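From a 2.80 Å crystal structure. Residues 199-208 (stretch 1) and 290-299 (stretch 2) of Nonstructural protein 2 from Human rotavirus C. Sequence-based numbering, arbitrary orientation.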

ATOM      1  N   GLN A 199      -0.624  44.515 -30.773  1.00 43.05           N
ATOM      2  CA  GLN A 199      -1.806  43.815 -31.226  1.00 41.56           C
ATOM      3  C   GLN A 199      -1.405  42.880 -32.366  1.00 41.22           C
ATOM      4  O   GLN A 199      -1.690  41.684 -32.337  1.00 40.37           O
ATOM      5  CB  GLN A 199      -2.842  44.807 -31.735  1.00 39.90           C
ATOM      6  CG  GLN A 199      -3.463  45.651 -30.669  1.00 39.76           C
ATOM      7  CD  GLN A 199      -4.870  46.066 -31.045  1.00 42.07           C
ATOM      8  OE1 GLN A 199      -5.622  45.284 -31.646  1.00 40.69           O
ATOM      9  NE2 GLN A 199      -5.248  47.290 -30.678  1.00 42.32           N
ATOM     10  N   THR A 200      -0.729  43.446 -33.363  1.00 40.95           N
ATOM     11  CA  THR A 200      -0.286  42.698 -34.533  1.00 39.16           C
ATOM     12  C   THR A 200       0.739  41.616 -34.204  1.00 36.80           C
ATOM     13  O   THR A 200       0.695  40.521 -34.758  1.00 35.40           O
ATOM     14  CB  THR A 200       0.300  43.643 -35.601  1.00 39.38           C
ATOM     15  OG1 THR A 200      -0.737  44.496 -36.095  1.00 38.57           O
ATOM     16  CG2 THR A 200       0.878  42.839 -36.766  1.00 41.17           C
ATOM     17  N   ALA A 201       1.667  41.914 -33.306  1.00 33.46           N
ATOM     18  CA  ALA A 201       2.650  40.910 -32.949  1.00 31.75           C
ATOM     19  C   ALA A 201       1.912  39.687 -32.388  1.00 31.78           C
ATOM     20  O   ALA A 201       2.151  38.548 -32.792  1.00 30.14           O
ATOM     21  CB  ALA A 201       3.614  41.470 -31.925  1.00 28.09           C
ATOM     22  N   PHE A 202       0.998  39.945 -31.461  1.00 32.07           N
ATOM     23  CA  PHE A 202       0.213  38.899 -30.828  1.00 31.38           C
ATOM     24  C   PHE A 202      -0.601  38.130 -31.886  1.00 32.76           C
ATOM     25  O   PHE A 202      -0.676  36.895 -31.860  1.00 31.75           O
ATOM     26  CB  PHE A 202      -0.701  39.549 -29.780  1.00 29.54           C
ATOM     27  CG  PHE A 202      -1.542  38.580 -29.011  1.00 28.19           C
ATOM     28  CD1 PHE A 202      -0.957  37.685 -28.118  1.00 29.42           C
ATOM     29  CD2 PHE A 202      -2.921  38.546 -29.192  1.00 27.16           C
ATOM     30  CE1 PHE A 202      -1.736  36.769 -27.416  1.00 28.62           C
ATOM     31  CE2 PHE A 202      -3.702  37.641 -28.502  1.00 28.40           C
ATOM     32  CZ  PHE A 202      -3.112  36.747 -27.610  1.00 28.70           C
ATOM     33  N   ALA A 203      -1.200  38.876 -32.814  1.00 33.73           N
ATOM     34  CA  ALA A 203      -2.009  38.309 -33.894  1.00 34.37           C
ATOM     35  C   ALA A 203      -1.186  37.289 -34.663  1.00 35.39           C
ATOM     36  O   ALA A 203      -1.666  36.204 -34.998  1.00 36.77           O
ATOM     37  CB  ALA A 203      -2.468  39.419 -34.834  1.00 34.64           C
ATOM     38  N   ALA A 204       0.059  37.657 -34.940  1.00 34.70           N
ATOM     39  CA  ALA A 204       0.982  36.793 -35.649  1.00 34.02           C
ATOM     40  C   ALA A 204       1.384  35.665 -34.718  1.00 34.23           C
ATOM     41  O   ALA A 204       1.523  34.524 -35.142  1.00 34.16           O
ATOM     42  CB  ALA A 204       2.206  37.577 -36.073  1.00 32.85           C
ATOM     43  N   TYR A 205       1.559  35.983 -33.438  1.00 34.73           N
ATOM     44  CA  TYR A 205       1.940  34.965 -32.475  1.00 34.76           C
ATOM     45  C   TYR A 205       0.944  33.820 -32.439  1.00 34.50           C
ATOM     46  O   TYR A 205       1.344  32.662 -32.484  1.00 36.11           O
ATOM     47  CB  TYR A 205       2.068  35.527 -31.059  1.00 34.56           C
ATOM     48  CG  TYR A 205       2.449  34.456 -30.062  1.00 34.70           C
ATOM     49  CD1 TYR A 205       3.778  34.115 -29.855  1.00 34.50           C
ATOM     50  CD2 TYR A 205       1.469  33.704 -29.404  1.00 35.86           C
ATOM     51  CE1 TYR A 205       4.127  33.042 -29.021  1.00 35.55           C
ATOM     52  CE2 TYR A 205       1.805  32.628 -28.573  1.00 33.50           C
ATOM     53  CZ  TYR A 205       3.132  32.305 -28.392  1.00 35.01           C
ATOM     54  OH  TYR A 205       3.468  31.237 -27.604  1.00 34.42           O
ATOM     55  N   ILE A 206      -0.347  34.121 -32.349  1.00 33.38           N
ATOM     56  CA  ILE A 206      -1.318  33.035 -32.285  1.00 34.66           C
ATOM     57  C   ILE A 206      -1.578  32.359 -33.624  1.00 35.73           C
ATOM     58  O   ILE A 206      -2.107  31.247 -33.669  1.00 33.91           O
ATOM     59  CB  ILE A 206      -2.679  33.478 -31.676  1.00 33.64           C
ATOM     60  CG1 ILE A 206      -3.266  34.643 -32.468  1.00 33.18           C
ATOM     61  CG2 ILE A 206      -2.503  33.838 -30.203  1.00 33.91           C
ATOM     62  CD1 ILE A 206      -4.622  35.077 -31.962  1.00 31.23           C
ATOM     63  N   ARG A 207      -1.212  33.012 -34.721  1.00 37.69           N
ATOM     64  CA  ARG A 207      -1.430  32.382 -36.015  1.00 38.98           C
ATOM     65  C   ARG A 207      -0.496  31.200 -36.134  1.00 39.36           C
ATOM     66  O   ARG A 207      -0.891  30.134 -36.599  1.00 40.12           O
ATOM     67  CB  ARG A 207      -1.168  33.345 -37.160  1.00 39.94           C
ATOM     68  CG  ARG A 207      -2.375  34.135 -37.605  1.00 42.58           C
ATOM     69  CD  ARG A 207      -2.344  34.341 -39.115  1.00 45.98           C
ATOM     70  NE  ARG A 207      -3.196  33.380 -39.810  1.00 49.72           N
ATOM     71  CZ  ARG A 207      -3.059  33.032 -41.084  1.00 50.41           C
ATOM     72  NH1 ARG A 207      -2.091  33.558 -41.826  1.00 50.51           N
ATOM     73  NH2 ARG A 207      -3.904  32.158 -41.620  1.00 51.96           N
ATOM     74  N   TYR A 208       0.741  31.387 -35.692  1.00 38.55           N
ATOM     75  CA  TYR A 208       1.730  30.323 -35.756  1.00 39.85           C
ATOM     76  C   TYR A 208       1.620  29.299 -34.607  1.00 40.10           C
ATOM     77  O   TYR A 208       1.815  28.101 -34.821  1.00 40.77           O
ATOM     78  CB  TYR A 208       3.137  30.933 -35.801  1.00 39.43           C
ATOM     79  CG  TYR A 208       4.238  29.908 -35.854  1.00 40.29           C
ATOM     80  CD1 TYR A 208       4.521  29.214 -37.029  1.00 40.96           C
ATOM     81  CD2 TYR A 208       4.971  29.596 -34.714  1.00 40.89           C
ATOM     82  CE1 TYR A 208       5.509  28.230 -37.063  1.00 42.59           C
ATOM     83  CE2 TYR A 208       5.956  28.620 -34.737  1.00 42.32           C
ATOM     84  CZ  TYR A 208       6.221  27.936 -35.909  1.00 43.24           C
ATOM     85  OH  TYR A 208       7.189  26.956 -35.912  1.00 45.20           O
ATOM     86  N   LYS A 290     -10.299  36.443 -45.597  1.00 64.00           N
ATOM     87  CA  LYS A 290      -8.881  36.178 -45.331  1.00 64.33           C
ATOM     88  C   LYS A 290      -8.293  37.138 -44.297  1.00 63.24           C
ATOM     89  O   LYS A 290      -8.787  38.253 -44.121  1.00 63.27           O
ATOM     90  CB  LYS A 290      -8.075  36.313 -46.627  1.00 66.02           C
ATOM     91  CG  LYS A 290      -8.777  35.756 -47.855  1.00 69.53           C
ATOM     92  CD  LYS A 290      -8.116  36.209 -49.150  1.00 71.04           C
ATOM     93  CE  LYS A 290      -8.980  35.849 -50.361  1.00 72.55           C
ATOM     94  NZ  LYS A 290      -8.431  36.399 -51.643  1.00 73.47           N
ATOM     95  N   PRO A 291      -7.231  36.714 -43.593  1.00 62.16           N
ATOM     96  CA  PRO A 291      -6.612  37.586 -42.591  1.00 61.31           C
ATOM     97  C   PRO A 291      -5.849  38.653 -43.347  1.00 60.70           C
ATOM     98  O   PRO A 291      -5.691  38.554 -44.558  1.00 60.54           O
ATOM     99  CB  PRO A 291      -5.665  36.649 -41.847  1.00 61.00           C
ATOM    100  CG  PRO A 291      -6.248  35.289 -42.085  1.00 61.60           C
ATOM    101  CD  PRO A 291      -6.657  35.363 -43.524  1.00 61.77           C
ATOM    102  N   SER A 292      -5.372  39.674 -42.653  1.00 60.73           N
ATOM    103  CA  SER A 292      -4.613  40.702 -43.341  1.00 60.59           C
ATOM    104  C   SER A 292      -3.322  40.055 -43.838  1.00 61.68           C
ATOM    105  O   SER A 292      -2.976  38.945 -43.431  1.00 61.90           O
ATOM    106  CB  SER A 292      -4.275  41.839 -42.385  1.00 59.49           C
ATOM    107  OG  SER A 292      -3.398  41.387 -41.374  1.00 59.47           O
ATOM    108  N   LYS A 293      -2.614  40.740 -44.728  1.00 62.25           N
ATOM    109  CA  LYS A 293      -1.358  40.212 -45.230  1.00 62.15           C
ATOM    110  C   LYS A 293      -0.256  40.664 -44.285  1.00 61.08           C
ATOM    111  O   LYS A 293       0.795  40.029 -44.204  1.00 60.80           O
ATOM    112  CB  LYS A 293      -1.089  40.695 -46.658  1.00 64.32           C
ATOM    113  CG  LYS A 293      -2.073  40.125 -47.674  1.00 67.66           C
ATOM    114  CD  LYS A 293      -1.744  40.532 -49.104  1.00 69.63           C
ATOM    115  CE  LYS A 293      -2.808  40.018 -50.067  1.00 70.64           C
ATOM    116  NZ  LYS A 293      -2.475  40.324 -51.482  1.00 72.67           N
ATOM    117  N   THR A 294      -0.504  41.754 -43.562  1.00 59.64           N
ATOM    118  CA  THR A 294       0.469  42.257 -42.595  1.00 58.90           C
ATOM    119  C   THR A 294       0.649  41.174 -41.554  1.00 56.88           C
ATOM    120  O   THR A 294       1.721  41.015 -40.978  1.00 56.54           O
ATOM    121  CB  THR A 294      -0.028  43.514 -41.873  1.00 59.69           C
ATOM    122  OG1 THR A 294      -0.226  44.562 -42.826  1.00 61.79           O
ATOM    123  CG2 THR A 294       0.985  43.959 -40.830  1.00 59.42           C
ATOM    124  N   VAL A 295      -0.426  40.431 -41.323  1.00 55.00           N
ATOM    125  CA  VAL A 295      -0.414  39.342 -40.364  1.00 54.31           C
ATOM    126  C   VAL A 295       0.225  38.077 -40.947  1.00 53.59           C
ATOM    127  O   VAL A 295       1.018  37.416 -40.273  1.00 52.38           O
ATOM    128  CB  VAL A 295      -1.844  39.052 -39.869  1.00 53.63           C
ATOM    129  CG1 VAL A 295      -1.878  37.772 -39.054  1.00 51.40           C
ATOM    130  CG2 VAL A 295      -2.317  40.219 -39.026  1.00 53.05           C
ATOM    131  N   ARG A 296      -0.114  37.741 -42.190  1.00 52.50           N
ATOM    132  CA  ARG A 296       0.474  36.563 -42.822  1.00 52.53           C
ATOM    133  C   ARG A 296       1.988  36.739 -42.861  1.00 52.21           C
ATOM    134  O   ARG A 296       2.741  35.858 -42.432  1.00 51.16           O
ATOM    135  CB  ARG A 296      -0.034  36.395 -44.249  1.00 53.72           C
ATOM    136  CG  ARG A 296      -1.471  35.972 -44.381  1.00 55.99           C
ATOM    137  CD  ARG A 296      -1.870  36.088 -45.831  1.00 60.19           C
ATOM    138  NE  ARG A 296      -3.247  35.677 -46.075  1.00 66.51           N
ATOM    139  CZ  ARG A 296      -3.887  35.876 -47.224  1.00 68.86           C
ATOM    140  NH1 ARG A 296      -3.267  36.487 -48.229  1.00 69.91           N
ATOM    141  NH2 ARG A 296      -5.141  35.457 -47.374  1.00 69.49           N
ATOM    142  N   THR A 297       2.422  37.884 -43.383  1.00 51.84           N
ATOM    143  CA  THR A 297       3.845  38.210 -43.487  1.00 50.95           C
ATOM    144  C   THR A 297       4.486  38.111 -42.111  1.00 50.25           C
ATOM    145  O   THR A 297       5.596  37.600 -41.962  1.00 49.30           O
ATOM    146  CB  THR A 297       4.060  39.658 -44.039  1.00 51.23           C
ATOM    147  OG1 THR A 297       3.743  39.695 -45.437  1.00 49.77           O
ATOM    148  CG2 THR A 297       5.503  40.119 -43.833  1.00 49.27           C
ATOM    149  N   ALA A 298       3.770  38.608 -41.109  1.00 49.93           N
ATOM    150  CA  ALA A 298       4.263  38.583 -39.748  1.00 49.86           C
ATOM    151  C   ALA A 298       4.375  37.148 -39.232  1.00 49.92           C
ATOM    152  O   ALA A 298       5.308  36.832 -38.492  1.00 51.12           O
ATOM    153  CB  ALA A 298       3.352  39.407 -38.847  1.00 48.26           C
ATOM    154  N   THR A 299       3.448  36.275 -39.625  1.00 48.27           N
ATOM    155  CA  THR A 299       3.511  34.894 -39.161  1.00 48.31           C
ATOM    156  C   THR A 299       4.576  34.069 -39.899  1.00 48.05           C
ATOM    157  O   THR A 299       5.208  33.199 -39.301  1.00 48.83           O
ATOM    158  CB  THR A 299       2.133  34.192 -39.255  1.00 47.43           C
ATOM    159  OG1 THR A 299       1.779  33.993 -40.623  1.00 50.74           O
ATOM    160  CG2 THR A 299       1.077  35.039 -38.608  1.00 46.08           C
TER

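Residues 199-208 form part of a continuous helix, against which the helix beginning at Lys293 packs at 60°, with a closest axial approach of 8.4 Å. No hydrogen bond crosses the contact; the approaches described here are van der Waals packing. The helices come nearest at Ala204 and Thr299, whose CA atoms lie 4.7 Å apart. Small side chains permit this: Ala204 CB sits 3.5 Å from Ala298 CB, and Thr299 CG2 approaches Ala204 CA to 3.4 Å, so the methyl rests almost on the backbone of the first helix.

The conformation of Thr299 explains how a polar residue can be buried here. In its p rotamer (chi1 69°), OG1 turns back along its own helix and donates to Arg296 O at 2.8 Å, while CG2 is directed at the partner helix, reaching Arg207 CB at 3.2 Å, a tight contact. The hydroxyl is thus satisfied locally and the methyl is left for packing.

Val295, with chi1 at 170° (t), straddles the first helix's surface: CG2 lies 4.3 Å from Ala203 CB, and CG1 lies 3.5 Å from Arg207 CD. Further toward the N terminus of both helices the packing loosens, and Thr200 CG2 meets Thr294 CG2 at 4.2 Å; both threonines adopt m.

Arg207 has more of its surface covered by the second stretch than any other residue of the first. Its chi1 is m, at -90°, but chi2 (-144°) and chi3 (99°) fall between wells, a bent course that carries the chain past Val295 and Thr299. Pro291 lies over one face of the guanidinium, with CG 3.9 Å from NH2, and Arg296 CG approaches NH1 obliquely at 3.6 Å. Although the CA-to-CB bond of Arg296 points away, its CG still meets the Arg207 guanidinium, so the contact is between guanidinium and aliphatic chain.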